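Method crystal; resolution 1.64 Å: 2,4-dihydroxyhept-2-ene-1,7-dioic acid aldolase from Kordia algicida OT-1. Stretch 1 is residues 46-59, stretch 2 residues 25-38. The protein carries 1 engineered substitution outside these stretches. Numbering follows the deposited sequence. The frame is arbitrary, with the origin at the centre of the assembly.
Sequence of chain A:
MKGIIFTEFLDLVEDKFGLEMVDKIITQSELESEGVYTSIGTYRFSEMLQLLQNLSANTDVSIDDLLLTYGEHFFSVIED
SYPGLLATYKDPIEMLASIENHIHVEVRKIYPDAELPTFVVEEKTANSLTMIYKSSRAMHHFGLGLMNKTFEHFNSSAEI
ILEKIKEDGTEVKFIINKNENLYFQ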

# COMPACT_ATOMS: atom_id res chain seq x y z
N SER A 46 13.09 1.41 8.47
CA SER A 46 13.11 2.23 9.68
C SER A 46 13.14 3.71 9.35
O SER A 46 12.68 4.54 10.15
CB SER A 46 14.30 1.85 10.55
OG SER A 46 15.52 2.05 9.85
N GLU A 47 13.67 4.07 8.18
CA GLU A 47 13.61 5.45 7.73
C GLU A 47 12.17 5.87 7.45
O GLU A 47 11.73 6.94 7.88
CB GLU A 47 14.48 5.63 6.49
CG GLU A 47 15.95 5.88 6.78
CD GLU A 47 16.67 6.51 5.61
OE1 GLU A 47 16.01 7.23 4.83
OE2 GLU A 47 17.89 6.29 5.46
N MET A 48 11.43 5.04 6.72
CA MET A 48 10.04 5.35 6.41
C MET A 48 9.18 5.37 7.67
O MET A 48 8.27 6.20 7.79
CB MET A 48 9.49 4.34 5.40
CG MET A 48 8.00 4.43 5.14
SD MET A 48 7.47 6.07 4.59
CE MET A 48 8.03 6.04 2.89
N LEU A 49 9.45 4.46 8.61
CA LEU A 49 8.69 4.45 9.86
C LEU A 49 8.89 5.74 10.63
O LEU A 49 7.94 6.27 11.23
CB LEU A 49 9.10 3.24 10.71
CG LEU A 49 8.34 3.05 12.02
CD1 LEU A 49 6.85 2.92 11.77
CD2 LEU A 49 8.87 1.83 12.77
N GLN A 50 10.11 6.28 10.62
CA GLN A 50 10.36 7.58 11.25
C GLN A 50 9.56 8.68 10.55
O GLN A 50 8.96 9.53 11.21
CB GLN A 50 11.85 7.91 11.21
CG GLN A 50 12.70 7.08 12.16
CD GLN A 50 14.14 7.56 12.19
OE1 GLN A 50 14.45 8.60 12.77
NE2 GLN A 50 15.03 6.80 11.55
N LEU A 51 9.56 8.67 9.22
CA LEU A 51 8.83 9.68 8.47
C LEU A 51 7.33 9.61 8.76
O LEU A 51 6.66 10.64 8.88
CB LEU A 51 9.09 9.52 6.97
CG LEU A 51 10.53 9.74 6.50
CD1 LEU A 51 10.67 9.40 5.02
CD2 LEU A 51 10.98 11.16 6.77
N LEU A 52 6.80 8.39 8.88
CA LEU A 52 5.37 8.24 9.15
C LEU A 52 5.03 8.66 10.57
O LEU A 52 4.03 9.35 10.79
CB LEU A 52 4.94 6.79 8.90
CG LEU A 52 4.96 6.31 7.45
CD1 LEU A 52 4.94 4.79 7.39
CD2 LEU A 52 3.78 6.89 6.68
N GLN A 53 5.85 8.26 11.55
CA GLN A 53 5.56 8.60 12.94
C GLN A 53 5.64 10.10 13.17
O GLN A 53 4.83 10.67 13.91
CB GLN A 53 6.52 7.86 13.87
CG GLN A 53 6.22 6.38 14.03
CD GLN A 53 7.30 5.64 14.80
OE1 GLN A 53 8.40 6.17 15.01
NE2 GLN A 53 7.01 4.42 15.22
N ASN A 54 6.62 10.77 12.54
CA ASN A 54 6.76 12.21 12.72
C ASN A 54 5.66 12.96 11.99
O ASN A 54 5.16 13.98 12.48
CB ASN A 54 8.14 12.66 12.25
CG ASN A 54 9.23 12.34 13.25
OD1 ASN A 54 9.07 12.56 14.45
ND2 ASN A 54 10.34 11.81 12.76
N LEU A 55 5.26 12.48 10.80
CA LEU A 55 4.15 13.10 10.09
C LEU A 55 2.85 12.96 10.86
O LEU A 55 2.05 13.89 10.92
CB LEU A 55 4.02 12.49 8.69
CG LEU A 55 2.94 13.08 7.79
CD1 LEU A 55 3.30 14.50 7.38
CD2 LEU A 55 2.72 12.21 6.56
N SER A 56 2.64 11.79 11.48
CA SER A 56 1.42 11.58 12.25
C SER A 56 1.36 12.49 13.47
O SER A 56 0.30 13.04 13.79
CB SER A 56 1.32 10.11 12.68
OG SER A 56 0.10 9.86 13.35
N ALA A 57 2.50 12.67 14.15
CA ALA A 57 2.52 13.55 15.32
C ALA A 57 2.33 15.00 14.92
O ALA A 57 1.66 15.76 15.63
CB ALA A 57 3.83 13.37 16.08
N ASN A 58 2.89 15.41 13.78
CA ASN A 58 2.81 16.81 13.38
C ASN A 58 1.42 17.15 12.85
O ASN A 58 0.90 18.24 13.12
CB ASN A 58 3.87 17.11 12.33
CG ASN A 58 5.28 17.01 12.88
OD1 ASN A 58 5.48 16.97 14.10
ND2 ASN A 58 6.27 16.95 12.00
N THR A 59 0.80 16.24 12.11
CA THR A 59 -0.47 16.51 11.45
C THR A 59 -1.68 16.04 12.25
O THR A 59 -2.81 16.41 11.91
CB THR A 59 -0.50 15.86 10.07
OG1 THR A 59 -0.42 14.43 10.22
CG2 THR A 59 0.68 16.34 9.23
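Stretch 2 25-38: IITQSELESEGVYT

Stretch 2 leaves a helix that includes residues 25-27 and continues as an irregular loop along one side of helix 46-59, running against it in sequence: Asn54 CA lies 5.4 Å from Ile25 CA, Gln50 CA lies 5.9 Å from Ser29 CA, and Glu47 CA lies 5.5 Å from Leu31 CA. A cis peptide precedes Leu31, whose phi is positive (93°), and a type I' turn spans Ser33 to Val36.

Apolar packing is concentrated at the start of the stretch. The side chain of Ile25 fits as a knob among Leu51, Asn54, Leu55 and Asn58, with its CG2 4.0 Å from Leu55 CB and its CG1 4.1 Å from Leu51 CD2. Further along, Leu31 CD1 rests on the aliphatic part of Glu47, 3.6 Å from its CG.

Amide side chains of the helix hold the middle. Asn58 and Gln28 pair reciprocally, ND2 to OE1 at 2.7 Å and NE2 to OD1 at 3.3 Å. Asn54 ND2 donates to Ser29 OG (2.8 Å), while Gln50 grips the extended backbone of Glu30, receiving its N at OE1 (3.1 Å) and giving NE2 to its O (3.0 Å).

The carboxylate of Glu47 gathers the far end: OE2 accepts Ser33 N (2.8 Å), and OE1 accepts both Ser33 OG (2.6 Å) and, in a very short bond, Tyr37 OH (2.5 Å).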

# COMPACT_ATOMS: atom_id res chain seq x y z
N ILE A 25 9.53 16.69 8.90
CA ILE A 25 9.62 15.28 9.25
C ILE A 25 10.98 14.71 8.88
O ILE A 25 11.45 13.75 9.50
CB ILE A 25 8.48 14.48 8.58
CG1 ILE A 25 8.62 14.50 7.05
CG2 ILE A 25 7.13 15.04 8.99
CD1 ILE A 25 7.64 13.59 6.34
N ILE A 26 11.65 15.30 7.88
CA ILE A 26 13.01 14.89 7.56
C ILE A 26 13.98 15.38 8.63
O ILE A 26 14.89 14.65 9.05
CB ILE A 26 13.41 15.40 6.16
CG1 ILE A 26 12.73 14.56 5.08
CG2 ILE A 26 14.92 15.39 5.99
CD1 ILE A 26 13.05 15.01 3.67
N THR A 27 13.79 16.61 9.10
CA THR A 27 14.66 17.14 10.15
C THR A 27 14.47 16.38 11.46
O THR A 27 15.45 16.09 12.16
CB THR A 27 14.39 18.64 10.34
OG1 THR A 27 14.94 19.36 9.23
CG2 THR A 27 15.03 19.15 11.62
N GLN A 28 13.22 16.04 11.80
CA GLN A 28 12.95 15.25 13.00
C GLN A 28 13.44 13.81 12.90
O GLN A 28 13.39 13.10 13.91
CB GLN A 28 11.45 15.25 13.31
CG GLN A 28 10.83 16.61 13.54
CD GLN A 28 9.32 16.56 13.57
OE1 GLN A 28 8.68 16.04 12.65
NE2 GLN A 28 8.72 17.10 14.63
N SER A 29 13.90 13.37 11.73
CA SER A 29 14.25 11.98 11.49
C SER A 29 15.74 11.85 11.16
O SER A 29 16.32 12.69 10.47
CB SER A 29 13.42 11.40 10.34
OG SER A 29 12.03 11.42 10.62
N GLU A 30 16.34 10.77 11.66
CA GLU A 30 17.70 10.36 11.31
C GLU A 30 17.69 8.84 11.15
O GLU A 30 17.62 8.15 12.17
CB GLU A 30 18.71 10.79 12.38
CG GLU A 30 18.58 12.25 12.83
CD GLU A 30 18.14 12.35 14.28
OE1 GLU A 30 16.92 12.26 14.54
OE2 GLU A 30 19.01 12.53 15.16
N LEU A 31 17.74 8.27 9.93
CA LEU A 31 17.88 8.77 8.53
C LEU A 31 19.34 8.80 8.05
O LEU A 31 19.98 9.85 7.99
CB LEU A 31 17.23 10.14 8.27
CG LEU A 31 15.94 10.04 7.46
CD1 LEU A 31 14.95 9.11 8.15
CD2 LEU A 31 15.33 11.42 7.23
N GLU A 32 19.83 7.61 7.69
CA GLU A 32 21.14 7.49 7.06
C GLU A 32 21.17 8.14 5.69
O GLU A 32 22.18 8.73 5.28
CB GLU A 32 21.52 6.01 6.97
CG GLU A 32 22.77 5.70 6.16
CD GLU A 32 22.99 4.20 6.01
OE1 GLU A 32 22.23 3.43 6.64
OE2 GLU A 32 23.90 3.80 5.26
N SER A 33 20.05 8.05 4.95
CA SER A 33 19.94 8.72 3.66
C SER A 33 19.94 10.24 3.80
O SER A 33 20.24 10.94 2.83
CB SER A 33 18.67 8.28 2.95
OG SER A 33 17.53 8.90 3.53
N GLU A 34 19.61 10.75 4.99
CA GLU A 34 19.47 12.19 5.24
C GLU A 34 18.41 12.82 4.35
O GLU A 34 18.49 13.99 3.99
CB GLU A 34 20.81 12.92 5.10
CG GLU A 34 21.82 12.57 6.17
CD GLU A 34 21.67 13.41 7.42
OE1 GLU A 34 21.23 14.57 7.31
OE2 GLU A 34 22.00 12.91 8.52
N GLY A 35 17.39 12.04 3.97
CA GLY A 35 16.25 12.55 3.25
C GLY A 35 16.39 12.61 1.74
O GLY A 35 15.49 13.16 1.08
N VAL A 36 17.46 12.07 1.17
CA VAL A 36 17.67 12.08 -0.27
C VAL A 36 17.51 10.66 -0.80
O VAL A 36 18.27 9.76 -0.42
CB VAL A 36 19.05 12.66 -0.63
CG1 VAL A 36 19.07 13.10 -2.09
CG2 VAL A 36 19.40 13.81 0.29
N TYR A 37 16.53 10.47 -1.68
CA TYR A 37 16.19 9.16 -2.20
C TYR A 37 16.18 9.17 -3.72
O TYR A 37 15.85 10.18 -4.35
CB TYR A 37 14.82 8.69 -1.69
CG TYR A 37 14.68 8.71 -0.19
CD1 TYR A 37 15.20 7.68 0.58
CD2 TYR A 37 14.04 9.75 0.45
CE1 TYR A 37 15.07 7.69 1.95
CE2 TYR A 37 13.91 9.77 1.83
CZ TYR A 37 14.43 8.74 2.57
OH TYR A 37 14.30 8.75 3.94
N THR A 38 16.55 8.03 -4.30
CA THR A 38 16.42 7.79 -5.72
C THR A 38 15.50 6.59 -5.94
O THR A 38 15.40 5.71 -5.08
CB THR A 38 17.78 7.52 -6.38
OG1 THR A 38 17.58 7.11 -7.74
CG2 THR A 38 18.53 6.43 -5.63